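Local coordinates for protein subclass B3 metallo-beta-lactamase (Sphingobium indicum, PDB 7LUU) that probably hydrolyses the beta-lactam ring of antibiotics with a pair of zinc ions, as a subclass B3 metallo-beta-lactamase, at residues H195-H200 with F222-N227; I115-S120 with T141-R146; D160-D165 with D232-T237. One frame throughout, in Å; residues are numbered along the deposited sequence. Where two conformers were deposited one is given.

Contact 1: residues H195-H200 with F222-N227; sequences HATPGH and FASSLN. With ZN (zinc ion), chain B.
His200 meets Asn227 through a single, nearly straight hydrogen bond, and the pair illustrates how a metal ligand is oriented by its second shell. The ring N-H at ND1 points at the backbone O of Asn227, 2.9 Å away, with an angle of 172° at the hydrogen; the acceptor lies in the ring plane, and the donor in that of the carbonyl. CG of His200 is anti to the backbone N (chi1 179°), which brings the imidazole up to Ser225 and Asn227.

At the far side of the same ring, NE2 binds a zinc ion at 2.0 Å. Water 2, Glu122 and His124 are the other ligands of this metal. Both loops lead from strands of one sheet, 190-196 and 216-223 with 205-213 between them, into the metal site.

Over one face of the imidazole sits Ser225, its CB 4.3 Å from the ring centroid and close to the normal, a CH-pi contact. OG of Ser225 hangs over the rim of that face and accepts the backbone N-H of Asn227, an ST turn that shapes the loop beside the histidine.

Hydroxyls join the other end: Thr197 OG1 and Ser224 OG are 2.9 Å apart in a hydrogen bond, and Thr206 also bonds to the threonine hydroxyl. Water 1 ties the two loops together, donating to the carbonyls of Thr197 and Ser225 and accepting from the backbone N of His200. Carbon contacts are slight: CD2 of Leu226 comes to 3.9 Å from O of Thr197 and 4.3 Å from its CB.

With ND1 held as a donor to a carbonyl, NE2 is the nitrogen left to the metal; together the two bonds fix the ring's rotation, and the first would probably make the imidazole a somewhat stronger zinc ligand.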
ATOM      1  N   HIS A 195       0.502  -8.512  -7.097  1.00 14.50           N
ATOM      2  CA  HIS A 195       1.704  -8.397  -7.935  1.00 14.81           C
ATOM      3  C   HIS A 195       2.869  -8.006  -7.056  1.00 14.51           C
ATOM      4  O   HIS A 195       2.857  -6.928  -6.470  1.00 16.28           O
ATOM      5  CB  HIS A 195       1.550  -7.356  -9.044  1.00 17.12           C
ATOM      6  CG  HIS A 195       0.317  -7.527  -9.843  1.00 15.59           C
ATOM      7  ND1 HIS A 195       0.239  -8.330 -10.967  1.00 16.16           N
ATOM      8  CD2 HIS A 195      -0.923  -7.010  -9.652  1.00 15.25           C
ATOM      9  CE1 HIS A 195      -0.987  -8.261 -11.466  1.00 21.00           C
ATOM     10  NE2 HIS A 195      -1.720  -7.474 -10.691  1.00 15.88           N
ATOM     11  N   ALA A 196       3.891  -8.840  -7.003  1.00 14.86           N
ATOM     12  CA  ALA A 196       5.089  -8.419  -6.261  1.00 17.29           C
ATOM     13  C   ALA A 196       5.701  -7.211  -6.938  1.00 17.20           C
ATOM     14  O   ALA A 196       6.042  -7.276  -8.140  1.00 15.90           O
ATOM     15  CB  ALA A 196       6.116  -9.554  -6.225  1.00 15.37           C
ATOM     16  N   THR A 197       5.932  -6.109  -6.175  1.00 16.07           N
ATOM     17  CA  THR A 197       6.550  -4.916  -6.792  1.00 14.74           C
ATOM     18  C   THR A 197       7.643  -4.432  -5.841  1.00 13.76           C
ATOM     19  O   THR A 197       7.512  -3.404  -5.177  1.00 14.83           O
ATOM     20  CB  THR A 197       5.530  -3.809  -7.109  1.00 13.57           C
ATOM     21  OG1 THR A 197       4.676  -3.593  -5.964  1.00 14.56           O
ATOM     22  CG2 THR A 197       4.682  -4.231  -8.315  1.00 14.14           C
ATOM     23  N   PRO A 198       8.697  -5.221  -5.689  1.00 16.05           N
ATOM     24  CA  PRO A 198       9.747  -4.911  -4.698  1.00 13.68           C
ATOM     25  C   PRO A 198      10.606  -3.734  -5.116  1.00 14.13           C
ATOM     26  O   PRO A 198      10.628  -3.299  -6.280  1.00 16.92           O
ATOM     27  CB  PRO A 198      10.589  -6.192  -4.658  1.00 14.46           C
ATOM     28  CG  PRO A 198      10.372  -6.756  -6.049  1.00 16.74           C
ATOM     29  CD  PRO A 198       8.960  -6.490  -6.393  1.00 18.06           C
ATOM     30  N   GLY A 199      11.322  -3.200  -4.126  1.00 14.68           N
ATOM     31  CA  GLY A 199      12.311  -2.152  -4.332  1.00 16.49           C
ATOM     32  C   GLY A 199      12.320  -1.240  -3.118  1.00 17.42           C
ATOM     33  O   GLY A 199      13.327  -0.970  -2.478  1.00 17.09           O
ATOM     34  N   HIS A 200      11.151  -0.663  -2.825  1.00 16.64           N
ATOM     35  CA  HIS A 200      11.074   0.154  -1.615  1.00 16.87           C
ATOM     36  C   HIS A 200      11.334  -0.712  -0.397  1.00 17.63           C
ATOM     37  O   HIS A 200      12.086  -0.322   0.530  1.00 16.15           O
ATOM     38  CB  HIS A 200       9.686   0.812  -1.598  1.00 14.46           C
ATOM     39  CG  HIS A 200       9.439   1.671  -0.398  1.00 13.85           C
ATOM     40  ND1 HIS A 200      10.005   2.924  -0.243  1.00 15.04           N
ATOM     41  CD2 HIS A 200       8.702   1.435   0.716  1.00 13.70           C
ATOM     42  CE1 HIS A 200       9.628   3.425   0.933  1.00 17.27           C
ATOM     43  NE2 HIS A 200       8.824   2.551   1.516  1.00 14.51           N
ATOM     44  N   PHE A 222      -3.827  -0.466  -7.319  1.00 12.80           N
ATOM     45  CA  PHE A 222      -3.402   0.213  -6.096  1.00 11.85           C
ATOM     46  C   PHE A 222      -1.936  -0.114  -5.967  1.00 11.85           C
ATOM     47  O   PHE A 222      -1.580  -1.265  -5.634  1.00 13.84           O
ATOM     48  CB  PHE A 222      -4.225  -0.281  -4.900  1.00 11.69           C
ATOM     49  CG  PHE A 222      -4.005   0.557  -3.619  1.00 11.64           C
ATOM     50  CD1 PHE A 222      -2.751   0.622  -3.048  1.00 12.44           C
ATOM     51  CD2 PHE A 222      -5.056   1.324  -3.060  1.00 12.50           C
ATOM     52  CE1 PHE A 222      -2.548   1.325  -1.886  1.00 11.66           C
ATOM     53  CE2 PHE A 222      -4.861   2.023  -1.877  1.00 14.43           C
ATOM     54  CZ  PHE A 222      -3.610   2.041  -1.290  1.00 13.85           C
ATOM     55  N   ALA A 223      -1.083   0.864  -6.313  1.00 12.96           N
ATOM     56  CA  ALA A 223       0.375   0.637  -6.453  1.00 12.25           C
ATOM     57  C   ALA A 223       1.077   0.861  -5.139  1.00 12.76           C
ATOM     58  O   ALA A 223       0.816   1.851  -4.449  1.00 13.94           O
ATOM     59  CB  ALA A 223       0.960   1.615  -7.506  1.00 15.12           C
ATOM     60  N   SER A 224       1.941  -0.092  -4.753  1.00 13.65           N
ATOM     61  CA  SER A 224       2.842   0.195  -3.647  1.00 13.68           C
ATOM     62  C   SER A 224       3.791   1.313  -4.026  1.00 12.11           C
ATOM     63  O   SER A 224       4.014   1.604  -5.219  1.00 15.73           O
ATOM     64  CB  SER A 224       3.687  -1.026  -3.267  1.00 13.71           C
ATOM     65  OG  SER A 224       4.683  -1.250  -4.308  1.00 15.89           O
ATOM     66  N   SER A 225       4.263   2.019  -2.990  1.00 12.54           N
ATOM     67  CA  SER A 225       5.389   2.920  -3.214  1.00 12.98           C
ATOM     68  C   SER A 225       6.490   2.219  -3.979  1.00 14.04           C
ATOM     69  O   SER A 225       6.838   1.080  -3.686  1.00 15.92           O
ATOM     70  CB  SER A 225       5.912   3.409  -1.885  1.00 12.38           C
ATOM     71  OG  SER A 225       7.057   4.261  -2.108  1.00 16.56           O
ATOM     72  N   LEU A 226       7.072   2.947  -4.951  1.00 12.35           N
ATOM     73  CA  LEU A 226       8.319   2.580  -5.610  1.00 13.22           C
ATOM     74  C   LEU A 226       9.406   3.605  -5.296  1.00 13.06           C
ATOM     75  O   LEU A 226      10.299   3.816  -6.110  1.00 16.15           O
ATOM     76  CB  LEU A 226       8.099   2.466  -7.131  1.00 13.91           C
ATOM     77  CG  LEU A 226       7.122   1.351  -7.600  1.00 16.41           C
ATOM     78  CD1 LEU A 226       6.889   1.419  -9.138  1.00 16.02           C
ATOM     79  CD2 LEU A 226       7.605  -0.063  -7.193  1.00 19.07           C
ATOM     80  N   ASN A 227       9.373   4.261  -4.121  0.71 13.59           N
ATOM     81  CA  ASN A 227      10.342   5.354  -3.906  0.71 13.26           C
ATOM     82  C   ASN A 227      11.644   4.775  -3.371  0.71 15.50           C
ATOM     83  O   ASN A 227      11.633   4.073  -2.354  0.71 17.54           O
ATOM     84  CB  ASN A 227       9.792   6.364  -2.931  0.71 18.56           C
ATOM     85  CG  ASN A 227       8.613   7.039  -3.486  0.71 17.62           C
ATOM     86  OD1 ASN A 227       8.543   7.274  -4.708  0.71 21.56           O
ATOM     87  ND2 ASN A 227       7.660   7.355  -2.623  0.71 18.35           N
TER
HETATM   88 ZN    ZN B 301       7.711   2.637   3.184  1.00 17.46          ZN
HETATM   89  O   HOH W   1       8.618  -1.119  -3.970  1.00 15.28           O
HETATM   90  O   HOH W   2       6.771   4.194   3.837  1.00 19.96           O

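Contact 2: residues I115-S120 with T141-R146; sequences IKFILS and TVVASR. With SO4 (sulfate ion), chain C.
Val143 and Phe117 meet at the apolar centre of this strand pair, where CG2 of the valine touches CD1 of the phenylalanine at 3.5 Å. Phe117 CG is anti to the carbonyl carbon (chi1 -66°), and the ring therefore rises beside Thr141, whose CB lies 3.8 Å from CD1. On the same face Leu119 runs alongside Val143 and brings CD2 within 3.6 Å of its CB. Ile118 and Val142 are paired on the other face, but their side chains stand farther apart.

Beneath these side chains lies the backbone ladder of a parallel sheet, with Phe117 opposite Thr141, Ile118 opposite Val142 and Leu119 opposite Val143. Ile118 N donates to Thr141 O, and Ile118 O accepts from Val143 N at 2.7 Å; Thr141 N to Lys116 O and Ser120 N to Val143 O complete the four bonds. The contacts of Phe117 CA with Thr141 O and of Val142 CA with Ile118 O supplement them, as CA-H...O approaches between parallel strands. The strand axes turn against each other by 33°.

Past the last bond the chains diverge, and water 3 bridges them, donating to Ser120 O and accepting from Ser145 N. Ser145 is the N-cap of the next helix. At the outermost polar edge, Arg146 grips a sulfate ion, probably from the crystallisation liquor, with NE 3.1 Å from its O4 and NH1 3.0 Å from its O2.

Strand 115-119 runs on through Ser120 toward the zinc ligand Glu122, just beyond it in the chain. Helix 131-138 covers the Ile118 and Val142 face through Leu134 and Ile131, in a right-handed beta-alpha-beta crossover, while strands 87-90 and 176-178 flank the pair within the sheet.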
ATOM      1  N   ILE A 115     -15.851  -5.987   6.795  1.00 17.37           N
ATOM      2  CA  ILE A 115     -14.546  -6.019   6.131  1.00 17.65           C
ATOM      3  C   ILE A 115     -13.940  -7.391   6.397  1.00 14.80           C
ATOM      4  O   ILE A 115     -13.731  -7.788   7.559  1.00 17.51           O
ATOM      5  CB  ILE A 115     -13.623  -4.894   6.654  1.00 16.60           C
ATOM      6  CG1 ILE A 115     -14.222  -3.524   6.256  1.00 16.95           C
ATOM      7  CG2 ILE A 115     -12.188  -5.070   6.050  1.00 13.74           C
ATOM      8  CD1 ILE A 115     -13.613  -2.323   7.001  1.00 17.04           C
ATOM      9  N   LYS A 116     -13.710  -8.131   5.323  1.00 13.86           N
ATOM     10  CA  LYS A 116     -13.233  -9.498   5.406  1.00 14.06           C
ATOM     11  C   LYS A 116     -11.717  -9.590   5.247  1.00 17.37           C
ATOM     12  O   LYS A 116     -11.106 -10.530   5.751  1.00 15.77           O
ATOM     13  CB  LYS A 116     -13.884 -10.326   4.285  1.00 17.40           C
ATOM     14  CG  LYS A 116     -15.432 -10.446   4.512  1.00 25.33           C
ATOM     15  CD  LYS A 116     -15.753 -11.143   5.859  1.00 33.44           C
ATOM     16  CE  LYS A 116     -17.292 -11.269   6.392  1.00 47.31           C
ATOM     17  NZ  LYS A 116     -17.565 -10.764   7.850  1.00 39.78           N
ATOM     18  N   PHE A 117     -11.133  -8.685   4.488  1.00 14.24           N
ATOM     19  CA  PHE A 117      -9.691  -8.732   4.210  1.00 12.60           C
ATOM     20  C   PHE A 117      -9.140  -7.320   4.246  1.00 12.12           C
ATOM     21  O   PHE A 117      -9.803  -6.377   3.803  1.00 14.96           O
ATOM     22  CB  PHE A 117      -9.367  -9.325   2.824  1.00 16.33           C
ATOM     23  CG  PHE A 117      -9.723 -10.776   2.705  1.00 13.58           C
ATOM     24  CD1 PHE A 117      -8.916 -11.742   3.295  1.00 14.94           C
ATOM     25  CD2 PHE A 117     -10.847 -11.150   2.019  1.00 17.12           C
ATOM     26  CE1 PHE A 117      -9.265 -13.081   3.210  1.00 18.98           C
ATOM     27  CE2 PHE A 117     -11.219 -12.486   1.932  1.00 21.14           C
ATOM     28  CZ  PHE A 117     -10.398 -13.463   2.531  1.00 20.21           C
ATOM     29  N   ILE A 118      -7.888  -7.190   4.705  1.00 11.85           N
ATOM     30  CA  ILE A 118      -7.140  -5.946   4.617  1.00 11.50           C
ATOM     31  C   ILE A 118      -5.872  -6.295   3.843  1.00 14.42           C
ATOM     32  O   ILE A 118      -5.060  -7.132   4.296  1.00 14.76           O
ATOM     33  CB  ILE A 118      -6.813  -5.380   6.019  1.00 12.32           C
ATOM     34  CG1 ILE A 118      -8.101  -5.053   6.817  1.00 13.27           C
ATOM     35  CG2 ILE A 118      -5.929  -4.096   5.882  1.00 13.84           C
ATOM     36  CD1 ILE A 118      -7.778  -5.012   8.361  1.00 14.72           C
ATOM     37  N   LEU A 119      -5.710  -5.697   2.653  1.00 11.07           N
ATOM     38  CA  LEU A 119      -4.510  -5.962   1.832  1.00 10.91           C
ATOM     39  C   LEU A 119      -3.396  -4.978   2.230  1.00 13.82           C
ATOM     40  O   LEU A 119      -3.663  -3.829   2.526  1.00 16.30           O
ATOM     41  CB  LEU A 119      -4.842  -5.805   0.326  1.00 14.23           C
ATOM     42  CG  LEU A 119      -6.169  -6.488  -0.075  1.00 12.70           C
ATOM     43  CD1 LEU A 119      -6.256  -6.338  -1.612  1.00 15.28           C
ATOM     44  CD2 LEU A 119      -6.302  -7.946   0.313  1.00 12.67           C
ATOM     45  N   SER A 120      -2.141  -5.427   2.250  1.00 12.24           N
ATOM     46  CA  SER A 120      -1.020  -4.581   2.696  1.00 12.27           C
ATOM     47  C   SER A 120      -0.003  -4.387   1.565  1.00 14.46           C
ATOM     48  O   SER A 120       0.533  -5.377   1.059  1.00 15.99           O
ATOM     49  CB  SER A 120      -0.348  -5.220   3.920  1.00 14.12           C
ATOM     50  OG  SER A 120       0.854  -4.535   4.274  1.00 14.00           O
ATOM     51  N   THR A 141      -8.958 -10.673   7.891  1.00 14.32           N
ATOM     52  CA  THR A 141      -7.679 -11.310   7.670  1.00 16.92           C
ATOM     53  C   THR A 141      -6.792 -10.354   6.891  1.00 16.80           C
ATOM     54  O   THR A 141      -7.258  -9.753   5.931  1.00 13.71           O
ATOM     55  CB  THR A 141      -7.872 -12.601   6.865  1.00 18.69           C
ATOM     56  OG1 THR A 141      -8.481 -13.544   7.771  1.00 19.22           O
ATOM     57  CG2 THR A 141      -6.484 -13.205   6.446  1.00 21.06           C
ATOM     58  N   VAL A 142      -5.514 -10.237   7.310  1.00 13.76           N
ATOM     59  CA  VAL A 142      -4.574  -9.340   6.645  1.00 14.95           C
ATOM     60  C   VAL A 142      -3.850 -10.119   5.583  1.00 17.05           C
ATOM     61  O   VAL A 142      -3.377 -11.240   5.844  1.00 17.14           O
ATOM     62  CB  VAL A 142      -3.585  -8.751   7.675  1.00 13.83           C
ATOM     63  CG1 VAL A 142      -2.606  -7.776   6.949  1.00 13.80           C
ATOM     64  CG2 VAL A 142      -4.375  -8.006   8.701  1.00 15.71           C
ATOM     65  N   VAL A 143      -3.690  -9.513   4.413  1.00 12.75           N
ATOM     66  CA  VAL A 143      -3.170 -10.234   3.247  1.00 15.44           C
ATOM     67  C   VAL A 143      -1.938  -9.517   2.756  1.00 13.55           C
ATOM     68  O   VAL A 143      -1.969  -8.297   2.586  1.00 12.75           O
ATOM     69  CB  VAL A 143      -4.218 -10.264   2.126  1.00 13.65           C
ATOM     70  CG1 VAL A 143      -3.658 -11.091   0.974  1.00 16.75           C
ATOM     71  CG2 VAL A 143      -5.576 -10.834   2.605  1.00 15.25           C
ATOM     72  N   ALA A 144      -0.839 -10.268   2.529  1.00 13.34           N
ATOM     73  CA  ALA A 144       0.425  -9.626   2.139  1.00 15.31           C
ATOM     74  C   ALA A 144       1.275 -10.613   1.343  1.00 13.89           C
ATOM     75  O   ALA A 144       0.953 -11.794   1.233  1.00 15.50           O
ATOM     76  CB  ALA A 144       1.228  -9.150   3.354  1.00 14.53           C
ATOM     77  N   SER A 145       2.374 -10.114   0.826  1.00 13.87           N
ATOM     78  CA  SER A 145       3.399 -10.988   0.278  1.00 14.19           C
ATOM     79  C   SER A 145       4.097 -11.778   1.371  1.00 13.30           C
ATOM     80  O   SER A 145       3.949 -11.524   2.584  1.00 14.79           O
ATOM     81  CB  SER A 145       4.427 -10.177  -0.483  1.00 14.93           C
ATOM     82  OG  SER A 145       5.172  -9.393   0.419  1.00 16.41           O
ATOM     83  N   ARG A 146       4.891 -12.753   0.931  1.00 16.48           N
ATOM     84  CA  ARG A 146       5.668 -13.548   1.889  1.00 16.15           C
ATOM     85  C   ARG A 146       6.579 -12.655   2.751  1.00 17.97           C
ATOM     86  O   ARG A 146       6.541 -12.729   3.989  1.00 18.72           O
ATOM     87  CB  ARG A 146       6.469 -14.641   1.148  1.00 19.29           C
ATOM     88  CG  ARG A 146       7.223 -15.537   2.174  1.00 21.86           C
ATOM     89  CD  ARG A 146       8.075 -16.586   1.468  1.00 28.81           C
ATOM     90  NE  ARG A 146       9.177 -15.940   0.739  1.00 33.80           N
ATOM     91  CZ  ARG A 146      10.371 -15.654   1.272  1.00 32.35           C
ATOM     92  NH1 ARG A 146      11.263 -15.065   0.530  1.00 31.27           N
ATOM     93  NH2 ARG A 146      10.656 -15.911   2.549  1.00 36.08           N
TER
HETATM   94  S   SO4 C 326       9.449 -14.751  -2.591  1.00 85.80           S
HETATM   95  O1  SO4 C 326      10.697 -15.501  -2.678  1.00 90.10           O
HETATM   96  O2  SO4 C 326       9.598 -13.712  -1.579  1.00 89.37           O
HETATM   97  O3  SO4 C 326       9.200 -14.133  -3.896  1.00 86.82           O
HETATM   98  O4  SO4 C 326       8.356 -15.634  -2.186  1.00 83.44           O
HETATM   99  O   HOH W   3       2.995  -6.999   1.099  1.00 14.30           O

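Contact 3: residues D160-D165 with D232-T237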
ATOM      1  N   ASP A 160      17.150  -6.503   5.563  1.00 20.12           N
ATOM      2  CA  ASP A 160      17.452  -6.028   4.215  1.00 19.69           C
ATOM      3  C   ASP A 160      16.580  -4.865   3.781  1.00 18.73           C
ATOM      4  O   ASP A 160      16.623  -4.493   2.621  1.00 22.34           O
ATOM      5  CB  ASP A 160      17.356  -7.153   3.160  1.00 19.86           C
ATOM      6  CG  ASP A 160      15.968  -7.761   3.008  1.00 22.89           C
ATOM      7  OD1 ASP A 160      14.959  -7.323   3.668  1.00 20.81           O
ATOM      8  OD2 ASP A 160      15.880  -8.713   2.184  1.00 22.49           O
ATOM      9  N   ASP A 161      15.786  -4.291   4.679  1.00 18.06           N
ATOM     10  CA  ASP A 161      15.006  -3.115   4.341  1.00 17.96           C
ATOM     11  C   ASP A 161      15.951  -1.937   4.223  1.00 18.27           C
ATOM     12  O   ASP A 161      16.790  -1.751   5.119  1.00 18.87           O
ATOM     13  CB  ASP A 161      13.992  -2.916   5.478  1.00 16.73           C
ATOM     14  CG  ASP A 161      13.022  -1.778   5.261  1.00 20.60           C
ATOM     15  OD1 ASP A 161      13.321  -0.788   4.606  1.00 17.30           O
ATOM     16  OD2 ASP A 161      11.922  -1.916   5.825  1.00 22.68           O
ATOM     17  N   PRO A 162      15.878  -1.152   3.137  1.00 18.09           N
ATOM     18  CA  PRO A 162      16.747   0.046   3.033  1.00 18.94           C
ATOM     19  C   PRO A 162      16.604   0.984   4.216  1.00 19.01           C
ATOM     20  O   PRO A 162      17.537   1.720   4.513  1.00 19.97           O
ATOM     21  CB  PRO A 162      16.270   0.739   1.733  1.00 18.75           C
ATOM     22  CG  PRO A 162      15.741  -0.411   0.822  1.00 18.52           C
ATOM     23  CD  PRO A 162      15.076  -1.349   1.912  1.00 19.70           C
ATOM     24  N   GLN A 163      15.468   0.956   4.932  1.00 18.15           N
ATOM     25  CA  GLN A 163      15.252   1.845   6.067  1.00 18.30           C
ATOM     26  C   GLN A 163      15.468   1.127   7.403  1.00 22.35           C
ATOM     27  O   GLN A 163      15.098   1.666   8.441  1.00 21.41           O
ATOM     28  CB  GLN A 163      13.846   2.459   6.021  1.00 20.56           C
ATOM     29  CG  GLN A 163      13.672   3.378   4.813  1.00 23.39           C
ATOM     30  CD  GLN A 163      12.330   4.022   4.752  1.00 26.68           C
ATOM     31  OE1 GLN A 163      11.560   3.850   3.765  1.00 29.27           O
ATOM     32  NE2 GLN A 163      12.033   4.802   5.767  1.00 26.89           N
ATOM     33  N   PHE A 164      16.135  -0.031   7.396  1.00 18.71           N
ATOM     34  CA  PHE A 164      16.405  -0.757   8.660  1.00 22.98           C
ATOM     35  C   PHE A 164      17.018   0.140   9.749  1.00 22.00           C
ATOM     36  O   PHE A 164      16.601   0.100  10.938  1.00 21.81           O
ATOM     37  CB  PHE A 164      17.324  -1.939   8.339  1.00 20.69           C
ATOM     38  CG  PHE A 164      17.744  -2.695   9.552  1.00 20.27           C
ATOM     39  CD1 PHE A 164      16.829  -3.515  10.214  1.00 22.11           C
ATOM     40  CD2 PHE A 164      19.073  -2.605  10.067  1.00 28.52           C
ATOM     41  CE1 PHE A 164      17.206  -4.214  11.363  1.00 28.86           C
ATOM     42  CE2 PHE A 164      19.433  -3.311  11.214  1.00 34.01           C
ATOM     43  CZ  PHE A 164      18.508  -4.131  11.848  1.00 29.81           C
ATOM     44  N   ASP A 165      17.987   0.980   9.388  1.00 23.02           N
ATOM     45  CA  ASP A 165      18.704   1.711  10.446  1.00 24.58           C
ATOM     46  C   ASP A 165      17.828   2.748  11.152  1.00 23.94           C
ATOM     47  O   ASP A 165      18.244   3.325  12.177  1.00 27.44           O
ATOM     48  CB  ASP A 165      19.943   2.399   9.831  1.00 26.03           C
ATOM     49  CG  ASP A 165      21.063   1.444   9.558  1.00 29.23           C
ATOM     50  OD1 ASP A 165      20.944   0.249   9.903  1.00 32.54           O
ATOM     51  OD2 ASP A 165      22.079   1.864   8.966  1.00 34.55           O
ATOM     52  N   ASP A 232      20.625   6.505   6.218  1.00 22.54           N
ATOM     53  CA  ASP A 232      21.758   7.272   5.696  1.00 27.62           C
ATOM     54  C   ASP A 232      22.897   6.398   5.170  1.00 30.47           C
ATOM     55  O   ASP A 232      23.529   6.749   4.145  1.00 29.17           O
ATOM     56  CB  ASP A 232      22.284   8.214   6.774  1.00 38.84           C
ATOM     57  CG  ASP A 232      21.391   9.426   6.971  1.00 57.24           C
ATOM     58  OD1 ASP A 232      20.508   9.661   6.108  1.00 63.71           O
ATOM     59  OD2 ASP A 232      21.569  10.138   7.991  1.00 64.70           O
ATOM     60  N   ARG A 233      23.228   5.304   5.871  0.56 23.46           N
ATOM     61  CA  ARG A 233      24.378   4.480   5.511  0.56 27.85           C
ATOM     62  C   ARG A 233      24.036   3.388   4.508  0.56 25.24           C
ATOM     63  O   ARG A 233      24.942   2.678   4.033  0.56 22.05           O
ATOM     64  CB  ARG A 233      24.979   3.816   6.757  0.56 32.64           C
ATOM     65  CG  ARG A 233      25.597   4.775   7.790  0.56 38.71           C
ATOM     66  CD  ARG A 233      26.193   3.988   8.953  0.56 40.51           C
ATOM     67  NE  ARG A 233      25.286   2.934   9.402  0.56 45.61           N
ATOM     68  CZ  ARG A 233      25.444   1.638   9.122  0.56 46.63           C
ATOM     69  NH1 ARG A 233      24.569   0.740   9.575  0.56 41.25           N
ATOM     70  NH2 ARG A 233      26.474   1.249   8.375  0.56 45.78           N
ATOM     71  N   TYR A 234      22.761   3.225   4.177  1.00 24.19           N
ATOM     72  CA  TYR A 234      22.392   2.187   3.223  1.00 22.26           C
ATOM     73  C   TYR A 234      22.886   2.543   1.830  1.00 23.73           C
ATOM     74  O   TYR A 234      22.803   3.702   1.409  1.00 19.35           O
ATOM     75  CB  TYR A 234      20.885   2.024   3.161  1.00 17.87           C
ATOM     76  CG  TYR A 234      20.385   0.905   2.275  1.00 17.10           C
ATOM     77  CD1 TYR A 234      20.372  -0.417   2.748  1.00 18.64           C
ATOM     78  CD2 TYR A 234      19.966   1.164   0.966  1.00 17.17           C
ATOM     79  CE1 TYR A 234      19.886  -1.453   1.933  1.00 19.47           C
ATOM     80  CE2 TYR A 234      19.493   0.143   0.124  1.00 20.90           C
ATOM     81  CZ  TYR A 234      19.452  -1.172   0.644  1.00 20.78           C
ATOM     82  OH  TYR A 234      18.974  -2.179  -0.156  1.00 18.46           O
ATOM     83  N   ARG A 235      23.372   1.540   1.089  1.00 18.86           N
ATOM     84  CA  ARG A 235      23.776   1.800  -0.290  1.00 18.95           C
ATOM     85  C   ARG A 235      23.030   0.862  -1.214  1.00 19.82           C
ATOM     86  O   ARG A 235      23.219  -0.366  -1.165  1.00 18.84           O
ATOM     87  CB  ARG A 235      25.275   1.615  -0.494  1.00 19.39           C
ATOM     88  CG  ARG A 235      26.084   2.578   0.421  1.00 22.62           C
ATOM     89  CD  ARG A 235      25.984   4.029  -0.148  1.00 23.35           C
ATOM     90  NE  ARG A 235      26.781   4.917   0.695  1.00 27.31           N
ATOM     91  CZ  ARG A 235      26.277   5.600   1.723  1.00 31.96           C
ATOM     92  NH1 ARG A 235      24.973   5.477   2.029  1.00 27.97           N
ATOM     93  NH2 ARG A 235      27.077   6.390   2.465  1.00 32.49           N
ATOM     94  N   PHE A 236      22.267   1.445  -2.132  1.00 19.18           N
ATOM     95  CA  PHE A 236      21.639   0.626  -3.177  1.00 18.19           C
ATOM     96  C   PHE A 236      22.638   0.015  -4.122  1.00 20.80           C
ATOM     97  O   PHE A 236      22.303  -0.983  -4.794  1.00 21.28           O
ATOM     98  CB  PHE A 236      20.650   1.493  -3.980  1.00 17.63           C
ATOM     99  CG  PHE A 236      19.361   1.828  -3.225  1.00 17.72           C
ATOM    100  CD1 PHE A 236      19.299   3.014  -2.444  1.00 19.44           C
ATOM    101  CD2 PHE A 236      18.234   1.026  -3.343  1.00 18.38           C
ATOM    102  CE1 PHE A 236      18.083   3.356  -1.770  1.00 19.99           C
ATOM    103  CE2 PHE A 236      17.028   1.323  -2.642  1.00 20.93           C
ATOM    104  CZ  PHE A 236      16.963   2.495  -1.889  1.00 20.04           C
ATOM    105  N   THR A 237      23.845   0.613  -4.230  1.00 18.14           N
ATOM    106  CA  THR A 237      24.886   0.076  -5.100  1.00 19.51           C
ATOM    107  C   THR A 237      25.738  -1.016  -4.437  0.75 19.28           C
ATOM    108  O   THR A 237      26.639  -1.559  -5.107  0.85 20.03           O
ATOM    109  CB  THR A 237      25.819   1.205  -5.605  1.00 21.58           C
ATOM    110  OG1 THR A 237      26.359   1.932  -4.502  1.00 21.58           O
ATOM    111  CG2 THR A 237      25.013   2.152  -6.508  1.00 21.73           C
TER
HETATM  112  O   HOH W   4      18.778  -4.635   1.057  1.00 20.02           O
HETATM  113  O   HOH W   5      22.092   4.726   8.431  1.00 27.14           O
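Pro162 lays its CA, CB and CG along one face of Tyr234, the tight part of the contact. Its CA sits over the centre of the phenol ring, 3.6 Å from the centroid and 9° off the normal, a CH-pi contact, while CB reaches CE2 at 3.7 Å. Tyr234 CG is anti to the backbone N (chi1 -176°), which carries the ring beneath the proline. Phe236 adds a second aromatic: its CE2 is 4.1 Å from Pro162 CG, and CE2 of Tyr234 stands over the centre of its ring. Ile244 of helix 242-257 touches all three side chains.

Pro162 occupies the second position of a type I beta turn from Asp161 to Phe164, and Asp161 OD1 accepts the N-H of Gln163 to make an Asx turn. OD2 of Asp161 bonds to the zinc ligand His124, so the turn that packs on Tyr234 also carries a second-shell residue of the metal site.

Toward solvent the contact becomes polar and loose. In one of two conformers deposited for Arg233, its NH1 makes a salt bridge to Asp165 OD2 at 2.8 Å, a less certain link for that; the exposed side chains cross at about a right angle, their planes 21° apart. Water 5 donates to the same carboxylate oxygen and accepts from Arg233 N. At the phenol tip, water 4 lies 2.7 Å from both Tyr234 OH and Asp160 O, donating to the latter.

In the fold
From the N terminus, contact 2 closes first: residues 121-140, largely helical, bring strand 141-144 back beside strand 115-119 in the seven-stranded sheet, and this loop includes four zinc ligands. Segment 160-165 then opens contact 3, whose long loop runs through strand 176-178 and four of the six strands of the second sheet before 232-237 closes it, joining the loop after helix 146-154 to the one before helix 242-257. Contact 1 opens and closes within that span, joining the ends of strands 190-196 and 216-223. Contact 2 crosses neither. Contacts 1 and 3 touch where Pro162 and Gln163 pack on His200; contact 2 stays about 6 Å, between nearest atoms, from contact 1.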